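Local atomic coordinates of periplasmic cell division protein (SufI) (Aquifex aeolicus, PDB entry 6SYY), a protein that is a multicopper oxidase that binds copper ions and probably uses them to oxidise its substrates while reducing oxygen. Residues Q101-D106 / P145-I150; D229-N234 / F361-F366. All coordinates share one frame; numbering follows the deposited sequence.

Contact 1 (Q101-D106 / P145-I150)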
loop_
_atom_site.group_PDB
_atom_site.type_symbol
_atom_site.label_atom_id
_atom_site.label_comp_id
_atom_site.label_asym_id
_atom_site.label_seq_id
_atom_site.Cartn_x
_atom_site.Cartn_y
_atom_site.Cartn_z
ATOM N N GLN A 101 4.427 -5.148 -20.240
ATOM C CA GLN A 101 3.201 -5.647 -20.843
ATOM C C GLN A 101 2.143 -4.548 -20.929
ATOM O O GLN A 101 2.217 -3.510 -20.262
ATOM C CB GLN A 101 2.648 -6.826 -20.042
ATOM C CG GLN A 101 1.848 -6.412 -18.822
ATOM C CD GLN A 101 1.114 -7.568 -18.188
ATOM O OE1 GLN A 101 1.694 -8.342 -17.426
ATOM N NE2 GLN A 101 -0.171 -7.696 -18.500
ATOM N N THR A 102 1.141 -4.792 -21.769
ATOM C CA THR A 102 -0.020 -3.918 -21.853
ATOM C C THR A 102 -1.055 -4.355 -20.824
ATOM O O THR A 102 -1.253 -5.550 -20.591
ATOM C CB THR A 102 -0.621 -3.934 -23.260
ATOM O OG1 THR A 102 0.334 -3.413 -24.193
ATOM C CG2 THR A 102 -1.883 -3.085 -23.319
ATOM N N PHE A 103 -1.690 -3.369 -20.195
ATOM C CA PHE A 103 -2.659 -3.564 -19.121
ATOM C C PHE A 103 -4.009 -3.054 -19.617
ATOM O O PHE A 103 -4.205 -1.841 -19.751
ATOM C CB PHE A 103 -2.188 -2.823 -17.867
ATOM C CG PHE A 103 -3.065 -3.014 -16.658
ATOM C CD1 PHE A 103 -3.978 -2.040 -16.287
ATOM C CD2 PHE A 103 -2.952 -4.148 -15.875
ATOM C CE1 PHE A 103 -4.776 -2.199 -15.169
ATOM C CE2 PHE A 103 -3.752 -4.317 -14.756
ATOM C CZ PHE A 103 -4.665 -3.340 -14.402
ATOM N N SER A 104 -4.934 -3.974 -19.902
ATOM C CA SER A 104 -6.242 -3.659 -20.486
ATOM C C SER A 104 -7.336 -4.074 -19.504
ATOM O O SER A 104 -7.804 -5.213 -19.538
ATOM C CB SER A 104 -6.420 -4.372 -21.829
ATOM O OG SER A 104 -5.321 -4.139 -22.688
ATOM N N ALA A 105 -7.765 -3.150 -18.646
ATOM C CA ALA A 105 -8.706 -3.469 -17.578
ATOM C C ALA A 105 -10.018 -2.720 -17.757
ATOM O O ALA A 105 -10.031 -1.547 -18.143
ATOM C CB ALA A 105 -8.122 -3.141 -16.201
ATOM N N ASP A 106 -11.121 -3.413 -17.475
ATOM C CA ASP A 106 -12.443 -2.813 -17.366
ATOM C C ASP A 106 -12.944 -3.019 -15.948
ATOM O O ASP A 106 -12.983 -4.155 -15.460
ATOM C CB ASP A 106 -13.444 -3.426 -18.354
ATOM C CG ASP A 106 -12.904 -3.507 -19.760
ATOM O OD1 ASP A 106 -12.753 -4.636 -20.274
ATOM O OD2 ASP A 106 -12.615 -2.443 -20.345
ATOM N N PRO A 145 -8.271 3.020 -20.483
ATOM C CA PRO A 145 -7.476 2.961 -21.714
ATOM C C PRO A 145 -6.209 2.142 -21.507
ATOM O O PRO A 145 -5.595 2.174 -20.436
ATOM C CB PRO A 145 -7.160 4.433 -22.002
ATOM C CG PRO A 145 -8.254 5.193 -21.329
ATOM C CD PRO A 145 -8.623 4.402 -20.109
ATOM N N ASP A 146 -5.834 1.386 -22.539
ATOM C CA ASP A 146 -4.613 0.593 -22.491
ATOM C C ASP A 146 -3.427 1.454 -22.080
ATOM O O ASP A 146 -3.330 2.626 -22.452
ATOM C CB ASP A 146 -4.332 -0.038 -23.859
ATOM C CG ASP A 146 -5.273 -1.181 -24.189
ATOM O OD1 ASP A 146 -6.154 -1.490 -23.359
ATOM O OD2 ASP A 146 -5.122 -1.775 -25.283
ATOM N N PHE A 147 -2.525 0.869 -21.296
ATOM C CA PHE A 147 -1.239 1.501 -21.050
ATOM C C PHE A 147 -0.211 0.420 -20.755
ATOM O O PHE A 147 -0.551 -0.737 -20.493
ATOM C CB PHE A 147 -1.311 2.535 -19.916
ATOM C CG PHE A 147 -1.626 1.952 -18.568
ATOM C CD1 PHE A 147 -2.930 1.641 -18.220
ATOM C CD2 PHE A 147 -0.618 1.739 -17.639
ATOM C CE1 PHE A 147 -3.225 1.116 -16.976
ATOM C CE2 PHE A 147 -0.903 1.211 -16.391
ATOM C CZ PHE A 147 -2.211 0.896 -16.059
ATOM N N THR A 148 1.057 0.812 -20.823
ATOM C CA THR A 148 2.168 -0.100 -20.599
ATOM C C THR A 148 2.614 -0.037 -19.143
ATOM O O THR A 148 2.770 1.052 -18.579
ATOM C CB THR A 148 3.336 0.251 -21.523
ATOM O OG1 THR A 148 2.894 0.235 -22.885
ATOM C CG2 THR A 148 4.474 -0.744 -21.354
ATOM N N ILE A 149 2.818 -1.203 -18.538
ATOM C CA ILE A 149 3.383 -1.282 -17.194
ATOM C C ILE A 149 4.860 -0.904 -17.280
ATOM O O ILE A 149 5.653 -1.619 -17.897
ATOM C CB ILE A 149 3.205 -2.678 -16.591
ATOM C CG1 ILE A 149 1.719 -3.053 -16.548
ATOM C CG2 ILE A 149 3.835 -2.738 -15.208
ATOM C CD1 ILE A 149 0.853 -2.013 -15.871
ATOM N N ILE A 150 5.234 0.219 -16.664
ATOM C CA ILE A 150 6.600 0.723 -16.717
ATOM C C ILE A 150 7.240 0.798 -15.338
ATOM O O ILE A 150 8.325 1.358 -15.193
ATOM C CB ILE A 150 6.664 2.095 -17.419
ATOM C CG1 ILE A 150 5.856 3.131 -16.637
ATOM C CG2 ILE A 150 6.151 1.982 -18.846
ATOM C CD1 ILE A 150 5.862 4.511 -17.260
HETATM O O HOH W 1 0.043 -0.368 -23.993
#

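Contact 2 (D229-N234 / F361-F366)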
loop_
_atom_site.group_PDB
_atom_site.type_symbol
_atom_site.label_atom_id
_atom_site.label_comp_id
_atom_site.label_asym_id
_atom_site.label_seq_id
_atom_site.Cartn_x
_atom_site.Cartn_y
_atom_site.Cartn_z
ATOM N N ASP A 229 -10.588 -3.403 16.123
ATOM C CA ASP A 229 -10.353 -4.166 17.343
ATOM C C ASP A 229 -9.628 -5.482 17.070
ATOM O O ASP A 229 -8.915 -5.991 17.943
ATOM C CB ASP A 229 -11.692 -4.428 18.039
ATOM C CG ASP A 229 -11.529 -4.964 19.445
ATOM O OD1 ASP A 229 -10.415 -4.865 20.004
ATOM O OD2 ASP A 229 -12.523 -5.488 19.991
ATOM N N THR A 230 -9.786 -6.033 15.870
ATOM C CA THR A 230 -9.297 -7.358 15.521
ATOM C C THR A 230 -8.301 -7.249 14.373
ATOM O O THR A 230 -8.578 -6.582 13.371
ATOM C CB THR A 230 -10.467 -8.265 15.122
ATOM O OG1 THR A 230 -11.383 -8.376 16.220
ATOM C CG2 THR A 230 -9.975 -9.645 14.724
ATOM N N ILE A 231 -7.152 -7.904 14.514
ATOM C CA ILE A 231 -6.112 -7.859 13.491
ATOM C C ILE A 231 -6.287 -9.037 12.549
ATOM O O ILE A 231 -6.506 -10.174 12.982
ATOM C CB ILE A 231 -4.712 -7.864 14.125
ATOM C CG1 ILE A 231 -4.621 -6.771 15.187
ATOM C CG2 ILE A 231 -3.654 -7.647 13.057
ATOM C CD1 ILE A 231 -4.798 -5.367 14.631
ATOM N N LEU A 232 -6.189 -8.767 11.251
ATOM C CA LEU A 232 -6.343 -9.779 10.221
ATOM C C LEU A 232 -5.142 -9.739 9.291
ATOM O O LEU A 232 -4.569 -8.677 9.034
ATOM C CB LEU A 232 -7.627 -9.575 9.401
ATOM C CG LEU A 232 -8.989 -9.774 10.074
ATOM C CD1 LEU A 232 -9.352 -8.602 10.961
ATOM C CD2 LEU A 232 -10.056 -9.974 9.018
ATOM N N VAL A 233 -4.758 -10.911 8.799
ATOM C CA VAL A 233 -3.766 -11.037 7.739
ATOM C C VAL A 233 -4.417 -11.827 6.618
ATOM O O VAL A 233 -4.815 -12.981 6.817
ATOM C CB VAL A 233 -2.479 -11.719 8.222
ATOM C CG1 VAL A 233 -1.414 -11.636 7.148
ATOM C CG2 VAL A 233 -1.990 -11.092 9.516
ATOM N N ASN A 234 -4.548 -11.201 5.450
ATOM C CA ASN A 234 -5.235 -11.814 4.318
ATOM C C ASN A 234 -6.639 -12.260 4.714
ATOM O O ASN A 234 -7.093 -13.346 4.349
ATOM C CB ASN A 234 -4.425 -12.982 3.760
ATOM C CG ASN A 234 -2.997 -12.598 3.465
ATOM O OD1 ASN A 234 -2.693 -11.421 3.272
ATOM N ND2 ASN A 234 -2.108 -13.586 3.431
ATOM N N PHE A 361 0.454 -5.773 20.444
ATOM C CA PHE A 361 -0.334 -6.982 20.251
ATOM C C PHE A 361 0.332 -7.854 19.201
ATOM O O PHE A 361 1.026 -7.353 18.311
ATOM C CB PHE A 361 -1.768 -6.649 19.818
ATOM C CG PHE A 361 -1.841 -5.692 18.664
ATOM C CD1 PHE A 361 -1.982 -4.332 18.883
ATOM C CD2 PHE A 361 -1.765 -6.149 17.359
ATOM C CE1 PHE A 361 -2.047 -3.448 17.823
ATOM C CE2 PHE A 361 -1.817 -5.266 16.298
ATOM C CZ PHE A 361 -1.966 -3.916 16.530
ATOM N N GLU A 362 0.097 -9.159 19.303
ATOM C CA GLU A 362 0.604 -10.081 18.299
ATOM C C GLU A 362 -0.213 -9.964 17.019
ATOM O O GLU A 362 -1.445 -9.895 17.056
ATOM C CB GLU A 362 0.562 -11.513 18.832
ATOM C CG GLU A 362 0.964 -12.578 17.826
ATOM C CD GLU A 362 1.106 -13.945 18.463
ATOM O OE1 GLU A 362 1.488 -14.006 19.651
ATOM O OE2 GLU A 362 0.832 -14.956 17.784
ATOM N N VAL A 363 0.477 -9.918 15.882
ATOM C CA VAL A 363 -0.199 -9.927 14.586
ATOM C C VAL A 363 -0.360 -11.346 14.057
ATOM O O VAL A 363 -1.419 -11.709 13.539
ATOM C CB VAL A 363 0.571 -9.043 13.585
ATOM C CG1 VAL A 363 -0.046 -9.154 12.206
ATOM C CG2 VAL A 363 0.586 -7.598 14.052
ATOM N N MET A 364 0.673 -12.170 14.202
ATOM C CA MET A 364 0.693 -13.473 13.558
ATOM C C MET A 364 1.767 -14.335 14.212
ATOM O O MET A 364 2.732 -13.828 14.792
ATOM C CB MET A 364 0.941 -13.318 12.057
ATOM C CG MET A 364 0.779 -14.573 11.255
ATOM S SD MET A 364 1.263 -14.277 9.554
ATOM C CE MET A 364 1.503 -15.963 9.016
ATOM N N GLU A 365 1.586 -15.649 14.109
ATOM C CA GLU A 365 2.500 -16.622 14.690
ATOM C C GLU A 365 3.039 -17.532 13.598
ATOM O O GLU A 365 2.270 -18.070 12.793
ATOM C CB GLU A 365 1.795 -17.442 15.774
ATOM C CG GLU A 365 2.414 -18.795 16.049
ATOM C CD GLU A 365 1.557 -19.636 16.973
ATOM O OE1 GLU A 365 1.032 -19.078 17.961
ATOM O OE2 GLU A 365 1.396 -20.848 16.705
ATOM N N PHE A 366 4.357 -17.694 13.564
ATOM C CA PHE A 366 5.019 -18.639 12.675
ATOM C C PHE A 366 5.519 -19.823 13.488
ATOM O O PHE A 366 6.132 -19.641 14.546
ATOM C CB PHE A 366 6.188 -17.986 11.938
ATOM C CG PHE A 366 5.776 -16.904 10.995
ATOM C CD1 PHE A 366 5.321 -17.214 9.725
ATOM C CD2 PHE A 366 5.846 -15.574 11.375
ATOM C CE1 PHE A 366 4.943 -16.218 8.850
ATOM C CE2 PHE A 366 5.465 -14.571 10.507
ATOM C CZ PHE A 366 5.012 -14.895 9.241
#

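Contact 1 (Q101-D106 / P145-I150)
Gln-101 to Phe-103 pair with Phe-147 to Ile-149 as a short antiparallel strand contact in the first cupredoxin-like part of this multicopper oxidase. Two main-chain bonds carry it. Ile-149 N donates to Gln-101 O at 2.9 Å, and Phe-103 N donates to Phe-147 O, also at 2.9 Å. Between these bonds, Thr-102 and Thr-148 form a non-hydrogen-bonded pair. One water joins their hydroxyls, 3.1 Å from Thr-102 OG1 and 3.1 Å from Thr-148 OG1.

The amide of Gln-101 turns back on its own strand. Its NE2 donates almost straight to Thr-102 O at 3.2 Å (172°), from above the carbonyl plane. NE2 also reaches Phe-57 O, and OE1 accepts from Arg-98 N, so three bonds fix the amide's rotation. Asp-146 OD1 takes a weak bond from Ser-104 OG, but its stronger partner is Arg-62, by a salt bridge.

On the face opposite the threonines, the Phe-103 and Phe-147 side chains lie side by side. Phe-103 CG, anti to the backbone N (chi1 -177°), lies 4.0 Å from Phe-147 CZ. The two rings meet obliquely, planes at 58°. Elsewhere, the Phe-103 ring stacks on Phe-57 and meets Trp-119 edge-to-face. An alanine at Phe-103 would probably open a gap beside Phe-147 and leave Phe-57 and Trp-119 without their ring partner. Phe-103 CB sits over one face of the Phe-147 ring, and 3.7 Å from Ile-149 CD1.

Contact 2 (D229-N234 / F361-F366)
The first torsions of Ile-231 and Phe-361 set the atoms that start their contact. In Ile-231, CG1 stands beside the backbone N, anti to the carbonyl carbon (chi1 -52°). In Phe-361, CG lies between the backbone N and the carbonyl carbon (chi1 50°). The two side chains cross at about a right angle. The contact is side-chain packing between two strands of the middle cupredoxin-like part of the enzyme, consistent with the beta-sandwich of that fold. Strand 230-233 pairs with strand 200-208. Strand 361-370 pairs with strands 239-244 and 315-321. The two segments do not pair with each other. Their axes come within 7.2 Å and their directions differ by 33°, so they run roughly the same way.

The touching groups are apolar. Ile-231 CG1 lies 3.4 Å from Phe-361 CE2, and Ile-231 CD1 also lies 3.4 Å from Phe-361 CE2. CD1 extends the contact to Phe-361 CZ, at 3.7 Å. Two carbons of the isoleucine, CG1 and CD1, thus close on the same ring atom, CE2. Its other branch reaches past Glu-362 to Val-363: Ile-231 CG2 is 4.0 Å from Val-363 CG1.

Val-363 and Met-364 both face Leu-318 in a classic beta bulge. Side chains of successive residues normally alternate along a strand. Here both of these reach Val-233, although Met-364 does so only loosely, with SD 4.5 Å from Val-233 CG1. Leu-203 and Pro-239 also touch both Val-233 and Met-364, and Leu-49 does the same from a loop. They pack against this end of the contact. Val-363 CG1 touches both Ile-231 and Val-233, and is nearer the second, 3.8 Å from Val-233 CG2.

Overall arrangement
The two contacts lie on opposite sides of the chain's centre. Their centres are 35 Å apart, their nearest atoms about 19 Å, and they do not touch. Contact 1 closes along the chain before contact 2 opens. Contact 1 lies nearer the copper centres. The side chain of Phe-147 is about 9 Å from that of His-118, about 11 Å from that of His-120 and about 13 Å from a bound copper ion. These histidines ligate different copper ions and line the bound oxygen's pocket. Trp-119, edge-to-face partner of Phe-103, lies between them in sequence. Contact 2 lies away from the annotated sites. Its second segment begins soon after the methionine-rich residues 327-354, which are not modelled.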